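PDB 6BA9: iron aquisition yersiniabactin synthesis enzyme, YbtT from Escherichia coli, which acts as a low-specificity type II thioesterase that maintains production of the metallophore yersiniabactin. Local coordinates for residues R127-R132 with A171-H176; H89-Q94 with R166-A171; A139-I142 with G146-P149. The protein carries 1 engineered substitution. One frame throughout, in Å; residues are numbered along the deposited sequence.

Interaction 1 of 3, residues R127-R132 with A171-H176; sequences RQLSHR and ATESYH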
loop_
_atom_site.group_PDB
_atom_site.type_symbol
_atom_site.label_atom_id
_atom_site.label_comp_id
_atom_site.label_asym_id
_atom_site.label_seq_id
_atom_site.Cartn_x
_atom_site.Cartn_y
_atom_site.Cartn_z
ATOM N N ARG A 127 10.684 -0.100 -13.424
ATOM C CA ARG A 127 9.724 0.284 -14.450
ATOM C C ARG A 127 9.169 1.660 -14.118
ATOM O O ARG A 127 8.759 1.903 -12.981
ATOM C CB ARG A 127 8.578 -0.723 -14.510
ATOM C CG ARG A 127 7.657 -0.540 -15.714
ATOM C CD ARG A 127 6.333 -1.220 -15.533
ATOM N NE ARG A 127 6.418 -2.674 -15.360
ATOM C CZ ARG A 127 6.423 -3.550 -16.354
ATOM N NH1 ARG A 127 6.421 -3.135 -17.621
ATOM N NH2 ARG A 127 6.444 -4.850 -16.077
ATOM N N GLN A 128 9.169 2.545 -15.111
ATOM C CA GLN A 128 8.715 3.919 -14.951
ATOM C C GLN A 128 7.738 4.246 -16.069
ATOM O O GLN A 128 8.007 3.944 -17.237
ATOM C CB GLN A 128 9.915 4.859 -15.027
ATOM C CG GLN A 128 10.905 4.686 -13.920
ATOM C CD GLN A 128 10.438 5.313 -12.650
ATOM O OE1 GLN A 128 9.967 6.460 -12.644
ATOM N NE2 GLN A 128 10.561 4.580 -11.551
ATOM N N LEU A 129 6.604 4.858 -15.710
ATOM C CA LEU A 129 5.510 5.149 -16.632
ATOM C C LEU A 129 5.258 6.626 -16.908
ATOM O O LEU A 129 4.712 6.950 -17.961
ATOM C CB LEU A 129 4.194 4.584 -16.086
ATOM C CG LEU A 129 3.934 3.088 -16.297
ATOM C CD1 LEU A 129 4.870 2.257 -15.447
ATOM C CD2 LEU A 129 2.503 2.731 -15.991
ATOM N N SER A 130 5.581 7.523 -15.966
ATOM C CA SER A 130 5.015 8.874 -16.010
ATOM C C SER A 130 5.485 9.680 -17.208
ATOM O O SER A 130 4.808 10.635 -17.602
ATOM C CB SER A 130 5.398 9.661 -14.758
ATOM O OG SER A 130 4.724 9.190 -13.637
ATOM N N HIS A 131 6.647 9.367 -17.757
ATOM C CA HIS A 131 7.194 10.113 -18.875
ATOM C C HIS A 131 6.676 9.632 -20.219
ATOM O O HIS A 131 7.112 10.142 -21.258
ATOM C CB HIS A 131 8.719 9.995 -18.868
ATOM C CG HIS A 131 9.204 8.588 -19.029
ATOM N ND1 HIS A 131 9.033 7.634 -18.049
ATOM C CD2 HIS A 131 9.842 7.970 -20.051
ATOM C CE1 HIS A 131 9.548 6.490 -18.461
ATOM N NE2 HIS A 131 10.043 6.664 -19.674
ATOM N N ARG A 132 5.778 8.653 -20.242
ATOM C CA ARG A 132 5.349 8.016 -21.471
ATOM C C ARG A 132 4.038 8.602 -21.989
ATOM O O ARG A 132 3.187 9.072 -21.219
ATOM C CB ARG A 132 5.166 6.507 -21.268
ATOM C CG ARG A 132 6.377 5.840 -20.696
ATOM C CD ARG A 132 6.178 4.331 -20.616
ATOM N NE ARG A 132 7.289 3.710 -19.907
ATOM C CZ ARG A 132 8.343 3.144 -20.486
ATOM N NH1 ARG A 132 8.452 3.092 -21.811
ATOM N NH2 ARG A 132 9.302 2.635 -19.722
ATOM N N ALA A 171 2.575 10.338 -8.525
ATOM C CA ALA A 171 2.858 10.387 -7.091
ATOM C C ALA A 171 3.913 9.366 -6.716
ATOM O O ALA A 171 4.859 9.664 -5.982
ATOM C CB ALA A 171 1.581 10.127 -6.301
ATOM N N THR A 172 3.730 8.123 -7.162
ATOM C CA THR A 172 4.599 7.067 -6.687
ATOM C C THR A 172 5.996 7.162 -7.291
ATOM O O THR A 172 6.964 6.774 -6.635
ATOM C CB THR A 172 3.938 5.693 -6.925
ATOM O OG1 THR A 172 4.630 4.691 -6.174
ATOM C CG2 THR A 172 3.983 5.269 -8.366
ATOM N N GLU A 173 6.120 7.666 -8.533
ATOM C CA GLU A 173 7.438 7.767 -9.165
ATOM C C GLU A 173 8.214 9.002 -8.712
ATOM O O GLU A 173 9.458 8.972 -8.652
ATOM C CB GLU A 173 7.269 7.720 -10.692
ATOM C CG GLU A 173 6.792 6.358 -11.151
ATOM C CD GLU A 173 6.535 6.253 -12.626
ATOM O OE1 GLU A 173 6.684 7.257 -13.366
ATOM O OE2 GLU A 173 6.134 5.153 -13.044
ATOM N N SER A 174 7.521 10.082 -8.372
ATOM C CA SER A 174 8.194 11.300 -7.936
ATOM C C SER A 174 8.613 11.231 -6.479
ATOM O O SER A 174 9.361 12.105 -6.023
ATOM C CB SER A 174 7.312 12.523 -8.183
ATOM O OG SER A 174 6.151 12.508 -7.378
ATOM N N TYR A 175 8.161 10.209 -5.756
ATOM C CA TYR A 175 8.510 9.992 -4.356
ATOM C C TYR A 175 9.904 9.389 -4.276
ATOM O O TYR A 175 10.134 8.266 -4.743
ATOM C CB TYR A 175 7.474 9.061 -3.725
ATOM C CG TYR A 175 7.777 8.662 -2.301
ATOM C CD1 TYR A 175 8.338 7.430 -2.010
ATOM C CD2 TYR A 175 7.528 9.520 -1.245
ATOM C CE1 TYR A 175 8.610 7.058 -0.720
ATOM C CE2 TYR A 175 7.795 9.147 0.052
ATOM C CZ TYR A 175 8.346 7.912 0.306
ATOM O OH TYR A 175 8.635 7.485 1.586
ATOM N N HIS A 176 10.833 10.141 -3.696
ATOM C CA HIS A 176 12.221 9.719 -3.664
ATOM C C HIS A 176 12.980 10.651 -2.740
ATOM O O HIS A 176 12.751 11.867 -2.754
ATOM C CB HIS A 176 12.841 9.786 -5.063
ATOM C CG HIS A 176 14.283 9.399 -5.093
ATOM N ND1 HIS A 176 15.300 10.331 -5.155
ATOM C CD2 HIS A 176 14.880 8.187 -5.045
ATOM C CE1 HIS A 176 16.462 9.702 -5.163
ATOM N NE2 HIS A 176 16.237 8.402 -5.095
HETATM O O HOH W 1 6.444 2.893 -11.670
HETATM O O HOH W 2 11.189 7.476 -10.315
HETATM O O HOH W 3 9.094 8.511 -14.931
#

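Interaction 2 of 3, residues H89-Q94 with R166-A171; sequences HAMGAQ and RADFYA. Engineered in segment 89-94: Ala90 (natural residue Ser).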
loop_
_atom_site.group_PDB
_atom_site.type_symbol
_atom_site.label_atom_id
_atom_site.label_comp_id
_atom_site.label_asym_id
_atom_site.label_seq_id
_atom_site.Cartn_x
_atom_site.Cartn_y
_atom_site.Cartn_z
ATOM N N HIS A 89 0.941 -2.096 -0.334
ATOM C CA HIS A 89 1.595 -2.806 -1.425
ATOM C C HIS A 89 1.947 -1.815 -2.527
ATOM O O HIS A 89 1.099 -1.018 -2.951
ATOM C CB HIS A 89 0.671 -3.889 -1.988
ATOM C CG HIS A 89 1.335 -4.795 -2.976
ATOM N ND1 HIS A 89 2.325 -5.699 -2.628
ATOM C CD2 HIS A 89 1.152 -4.932 -4.313
ATOM C CE1 HIS A 89 2.691 -6.374 -3.705
ATOM N NE2 HIS A 89 2.005 -5.920 -4.739
ATOM N N ALA A 90 3.188 -1.873 -2.992
ATOM C CA ALA A 90 3.682 -1.021 -4.084
ATOM C C ALA A 90 3.498 0.439 -3.671
ATOM O O ALA A 90 3.982 0.812 -2.591
ATOM C CB ALA A 90 3.080 -1.460 -5.422
ATOM N N MET A 91 2.797 1.271 -4.437
ATOM C CA MET A 91 2.580 2.654 -4.022
ATOM C C MET A 91 2.048 2.722 -2.601
ATOM O O MET A 91 2.371 3.647 -1.839
ATOM C CB MET A 91 1.557 3.316 -4.952
ATOM C CG MET A 91 0.986 4.622 -4.474
ATOM S SD MET A 91 -0.211 5.232 -5.679
ATOM C CE MET A 91 -0.759 6.708 -4.848
ATOM N N GLY A 92 1.154 1.793 -2.246
ATOM C CA GLY A 92 0.557 1.825 -0.925
ATOM C C GLY A 92 1.568 1.653 0.186
ATOM O O GLY A 92 1.356 2.152 1.289
ATOM N N ALA A 93 2.670 0.946 -0.074
ATOM C CA ALA A 93 3.706 0.827 0.951
ATOM C C ALA A 93 4.337 2.180 1.259
ATOM O O ALA A 93 4.688 2.458 2.407
ATOM C CB ALA A 93 4.779 -0.166 0.509
ATOM N N GLN A 94 4.491 3.029 0.246
ATOM C CA GLN A 94 5.059 4.353 0.454
ATOM C C GLN A 94 4.136 5.189 1.321
ATOM O O GLN A 94 4.580 5.868 2.246
ATOM C CB GLN A 94 5.301 5.047 -0.883
ATOM C CG GLN A 94 6.216 4.300 -1.849
ATOM C CD GLN A 94 6.124 4.813 -3.256
ATOM O OE1 GLN A 94 5.084 5.325 -3.679
ATOM N NE2 GLN A 94 7.196 4.664 -4.012
ATOM N N ARG A 166 -2.508 8.269 -14.127
ATOM C CA ARG A 166 -1.337 9.135 -14.244
ATOM C C ARG A 166 -1.079 9.907 -12.958
ATOM O O ARG A 166 0.082 10.107 -12.579
ATOM C CB ARG A 166 -1.492 10.093 -15.419
ATOM C CG ARG A 166 -1.287 9.429 -16.766
ATOM C CD ARG A 166 -1.226 10.510 -17.837
ATOM N NE ARG A 166 -0.951 9.972 -19.166
ATOM C CZ ARG A 166 0.263 9.708 -19.641
ATOM N NH1 ARG A 166 1.346 9.889 -18.927
ATOM N NH2 ARG A 166 0.388 9.243 -20.869
ATOM N N ALA A 167 -2.133 10.322 -12.247
ATOM C CA ALA A 167 -1.931 10.970 -10.953
ATOM C C ALA A 167 -1.260 10.015 -9.969
ATOM O O ALA A 167 -0.274 10.364 -9.311
ATOM C CB ALA A 167 -3.264 11.471 -10.401
ATOM N N ASP A 168 -1.774 8.789 -9.881
ATOM C CA ASP A 168 -1.217 7.810 -8.955
ATOM C C ASP A 168 0.240 7.504 -9.314
ATOM O O ASP A 168 1.121 7.473 -8.444
ATOM C CB ASP A 168 -2.000 6.488 -8.994
ATOM C CG ASP A 168 -3.404 6.561 -8.401
ATOM O OD1 ASP A 168 -3.864 7.610 -7.916
ATOM O OD2 ASP A 168 -4.075 5.498 -8.467
ATOM N N PHE A 169 0.506 7.228 -10.600
ATOM C CA PHE A 169 1.860 6.871 -11.009
ATOM C C PHE A 169 2.825 8.050 -10.883
ATOM O O PHE A 169 4.000 7.856 -10.532
ATOM C CB PHE A 169 1.852 6.228 -12.395
ATOM C CG PHE A 169 1.569 4.753 -12.358
ATOM C CD1 PHE A 169 2.607 3.864 -12.202
ATOM C CD2 PHE A 169 0.287 4.265 -12.478
ATOM C CE1 PHE A 169 2.353 2.504 -12.152
ATOM C CE2 PHE A 169 0.054 2.891 -12.424
ATOM C CZ PHE A 169 1.082 2.049 -12.274
ATOM N N TYR A 170 2.351 9.267 -11.133
ATOM C CA TYR A 170 3.200 10.430 -10.887
ATOM C C TYR A 170 3.554 10.536 -9.404
ATOM O O TYR A 170 4.721 10.749 -9.047
ATOM C CB TYR A 170 2.567 11.728 -11.400
ATOM C CG TYR A 170 3.476 12.912 -11.099
ATOM C CD1 TYR A 170 3.383 13.609 -9.893
ATOM C CD2 TYR A 170 4.471 13.276 -11.982
ATOM C CE1 TYR A 170 4.244 14.629 -9.600
ATOM C CE2 TYR A 170 5.330 14.319 -11.698
ATOM C CZ TYR A 170 5.221 14.976 -10.514
ATOM O OH TYR A 170 6.081 16.015 -10.210
ATOM N N ALA A 171 2.575 10.338 -8.525
ATOM C CA ALA A 171 2.858 10.387 -7.091
ATOM C C ALA A 171 3.913 9.366 -6.716
ATOM O O ALA A 171 4.859 9.664 -5.982
ATOM C CB ALA A 171 1.581 10.127 -6.301
#

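Interaction 3 of 3, residues A139-I142 with G146-P149; sequences AELI and GCSP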
loop_
_atom_site.group_PDB
_atom_site.type_symbol
_atom_site.label_atom_id
_atom_site.label_comp_id
_atom_site.label_asym_id
_atom_site.label_seq_id
_atom_site.Cartn_x
_atom_site.Cartn_y
_atom_site.Cartn_z
ATOM N N ALA A 139 0.489 0.382 -22.447
ATOM C CA ALA A 139 1.211 -0.870 -22.673
ATOM C C ALA A 139 1.952 -1.300 -21.416
ATOM O O ALA A 139 1.941 -2.480 -21.062
ATOM C CB ALA A 139 2.180 -0.733 -23.838
ATOM N N GLU A 140 2.561 -0.346 -20.705
ATOM C CA GLU A 140 3.224 -0.685 -19.445
ATOM C C GLU A 140 2.229 -1.190 -18.413
ATOM O O GLU A 140 2.505 -2.169 -17.712
ATOM C CB GLU A 140 3.994 0.520 -18.888
ATOM C CG GLU A 140 5.176 0.982 -19.751
ATOM C CD GLU A 140 6.239 -0.081 -19.917
ATOM O OE1 GLU A 140 6.666 -0.669 -18.906
ATOM O OE2 GLU A 140 6.640 -0.361 -21.069
ATOM N N LEU A 141 1.071 -0.534 -18.294
ATOM C CA LEU A 141 0.047 -0.978 -17.352
ATOM C C LEU A 141 -0.407 -2.395 -17.650
ATOM O O LEU A 141 -0.588 -3.202 -16.736
ATOM C CB LEU A 141 -1.169 -0.070 -17.405
ATOM C CG LEU A 141 -1.134 1.331 -16.855
ATOM C CD1 LEU A 141 -2.476 1.935 -17.148
ATOM C CD2 LEU A 141 -0.886 1.267 -15.369
ATOM N N ILE A 142 -0.646 -2.701 -18.927
ATOM C CA ILE A 142 -1.083 -4.041 -19.279
ATOM C C ILE A 142 -0.004 -5.044 -18.917
ATOM O O ILE A 142 -0.288 -6.111 -18.352
ATOM C CB ILE A 142 -1.468 -4.095 -20.775
ATOM C CG1 ILE A 142 -2.732 -3.282 -21.023
ATOM C CG2 ILE A 142 -1.657 -5.540 -21.220
ATOM C CD1 ILE A 142 -2.960 -2.991 -22.504
ATOM N N GLY A 146 -2.592 -5.570 -14.288
ATOM C CA GLY A 146 -3.896 -5.245 -13.743
ATOM C C GLY A 146 -4.742 -4.362 -14.639
ATOM O O GLY A 146 -5.554 -3.584 -14.133
ATOM N N CYS A 147 -4.581 -4.465 -15.959
ATOM C CA CYS A 147 -5.282 -3.577 -16.879
ATOM C C CYS A 147 -5.608 -4.329 -18.157
ATOM O O CYS A 147 -4.752 -5.022 -18.700
ATOM C CB CYS A 147 -4.386 -2.398 -17.244
ATOM S SG CYS A 147 -5.140 -1.183 -18.288
ATOM N N SER A 148 -6.843 -4.162 -18.644
ATOM C CA SER A 148 -7.276 -4.850 -19.860
ATOM C C SER A 148 -6.854 -4.075 -21.108
ATOM O O SER A 148 -6.927 -2.846 -21.133
ATOM C CB SER A 148 -8.788 -4.982 -19.875
ATOM O OG SER A 148 -9.238 -5.421 -21.150
ATOM N N PRO A 149 -6.468 -4.767 -22.188
ATOM C CA PRO A 149 -6.266 -4.070 -23.472
ATOM C C PRO A 149 -7.519 -3.391 -24.020
ATOM O O PRO A 149 -7.393 -2.530 -24.890
ATOM C CB PRO A 149 -5.747 -5.171 -24.414
ATOM C CG PRO A 149 -6.083 -6.439 -23.761
ATOM C CD PRO A 149 -6.208 -6.216 -22.287
HETATM O O HOH W 4 -1.598 -2.883 -14.150
HETATM O O HOH W 5 -3.068 -6.626 -17.732
#

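Interaction 1 of 3, residues R127-R132 with A171-H176
The loop 127-132 wraps round the carboxylate of Glu173, which reaches across from helix 155-174. Arg127 meets it indirectly: one water donates to both Arg127 O and Glu173 OE2, while the guanidinium forms salt bridges with Glu200, Glu140 and Asp143. In Gln128 a bend at chi2 (-77°) folds the amide back alongside Glu173, the two side chains running in opposite senses, with OE1 3.4 Å from Glu173 CD and the two planes 42° apart. Its NE2 bonds to Ser125 O, and a second water joins OE1 to Glu173 O. Leu129 N donates to Glu173 OE2 over 2.7 Å, on the syn side though somewhat out of plane. Ser130 binds the other oxygen twice: its N, 2.8 Å from Glu173 OE1, uses the syn lone pair, and its OG, also 2.8 Å from Glu173 OE1, comes from above the carboxylate plane. Three protein donors thus hold the group and fix its rotation. A third water lies between His131 ND1 and Glu173 OE1, donating to the latter. Arg132 closes the type I turn that begins at Leu129 and holds Gln128 O with both NE (2.8 Å) and NH2. Leu129 packs on Phe137 and Leu141 of helix 134-144, so the contact ties the loop leading from strand 112-116 into that helix to the later part of helix 155-174.

Interaction 2 of 3, residues H89-Q94 with R166-A171
Met91 and Asp168 cross at about a right angle, the thioether of one lying over the backbone and CB of the other. The methionine chain leaves helix 91-105 with CG anti to the backbone N (chi1 166°) and stays extended to the methyl, which carries the sulfur straight across to helix 155-174. There SD lies 3.8 Å from Asp168 O and 4.0 Å from Asp168 CB, both loose van der Waals approaches. The methyl goes further, CE standing 4.1 Å from Asp168 O and 4.4 Å from Ala171 CB, one helical turn later on the same face. Asp168 presents only its aliphatic root to the methionine; its OD2 forms a salt bridge with Arg51 and accepts from Gly24 N. Met91 also touches Ile63 and Leu66 of helix 63-77 and Trp48. Beside this pair, Gln94 also points its CB toward helix 155-174, and its OE1 bonds to Thr172 OG1. Just before Met91 comes Ala90, an engineered replacement of the natural serine, at the N-cap with phi 58° and psi -124°. This strained backbone between strand 84-89 and helix 91-105, followed by Gly92, where a CB would be crowded by His89 O, marks the nucleophile elbow of an alpha/beta hydrolase, where the natural serine is probably the nucleophile. The contact itself is buried van der Waals packing of a thioether on a backbone carbonyl, an aspartate CB and an alanine methyl, with no hydrogen bond between the segments: methionine packing seats the start of the elbow helix against the long helix.

Interaction 3 of 3, residues A139-I142 with G146-P149
Ile142 packs along Cys147 and Pro149, which double back beside helix 134-144. Its CB lies 4.0 Å from Cys147 O, and the branch methyl CG2 borders the same oxygen. CG1 comes closer, 3.5 Å from Cys147 O, and is 4.2 Å from Cys147 SG, touching the carbonyl and the sulfur of one residue. Because chi1 is -69° and chi2 165°, the chain stays extended past CG1 and carries CD1 along the segment to the proline, where CD1 lies 3.6 Å from Pro149 CA and also meets the ring at CB. The isoleucine therefore spans Cys147 to Pro149, passing Ser148, whose CB faces the other way and whose OG bonds to Glu150 N. Cys147 has a second neighbour on the helix, its CB resting 4.0 Å from Leu141 CB; the sulfur, held anti to the backbone N, lies between the two side chains, equally close to Leu141 CB and Ile142 CG1. No direct hydrogen bond joins the segments, and the polar part of the contact is carried by water. One water donates to Leu141 O at 2.8 Å and accepts from Gly146 N, so it bridges a carbonyl of the last helical turns to the reversing chain. Another donates to Ile142 O at 2.9 Å; its very short approach to Cys147 O is doubtful. The contact is a surface one, its centre about 19 Å from the centre of the chain. It packs the turn linking two helices of the insertion after strand 112-116, consistent with the lid region of an alpha/beta hydrolase. Leu141 also packs on Leu165 and Phe169 of helix 155-174, while the 146-149 segment forms part of the connection from helix 134-144 to helix 155-174.

From the N terminus the chain first passes 89-94, at the head of the elbow helix, which interaction 2 later joins to 166-171. It then crosses strand 112-116 and reaches 127-132, closed by interaction 1 onto 171-176. These two loops cross, and they share Ala171 on helix 155-174. Interaction 3, a short local closure across the end of helix 134-144 and the following loop, is nested inside both. Helices 134-144 and 155-174 are inserted between strands 112-116 and 190-195, the usual place for the lid of an alpha/beta hydrolase. Interaction 2 joins this insertion to the core, interaction 1 its entry loop to helix 155-174, and Arg132 O with Arg166 NH2 links the two.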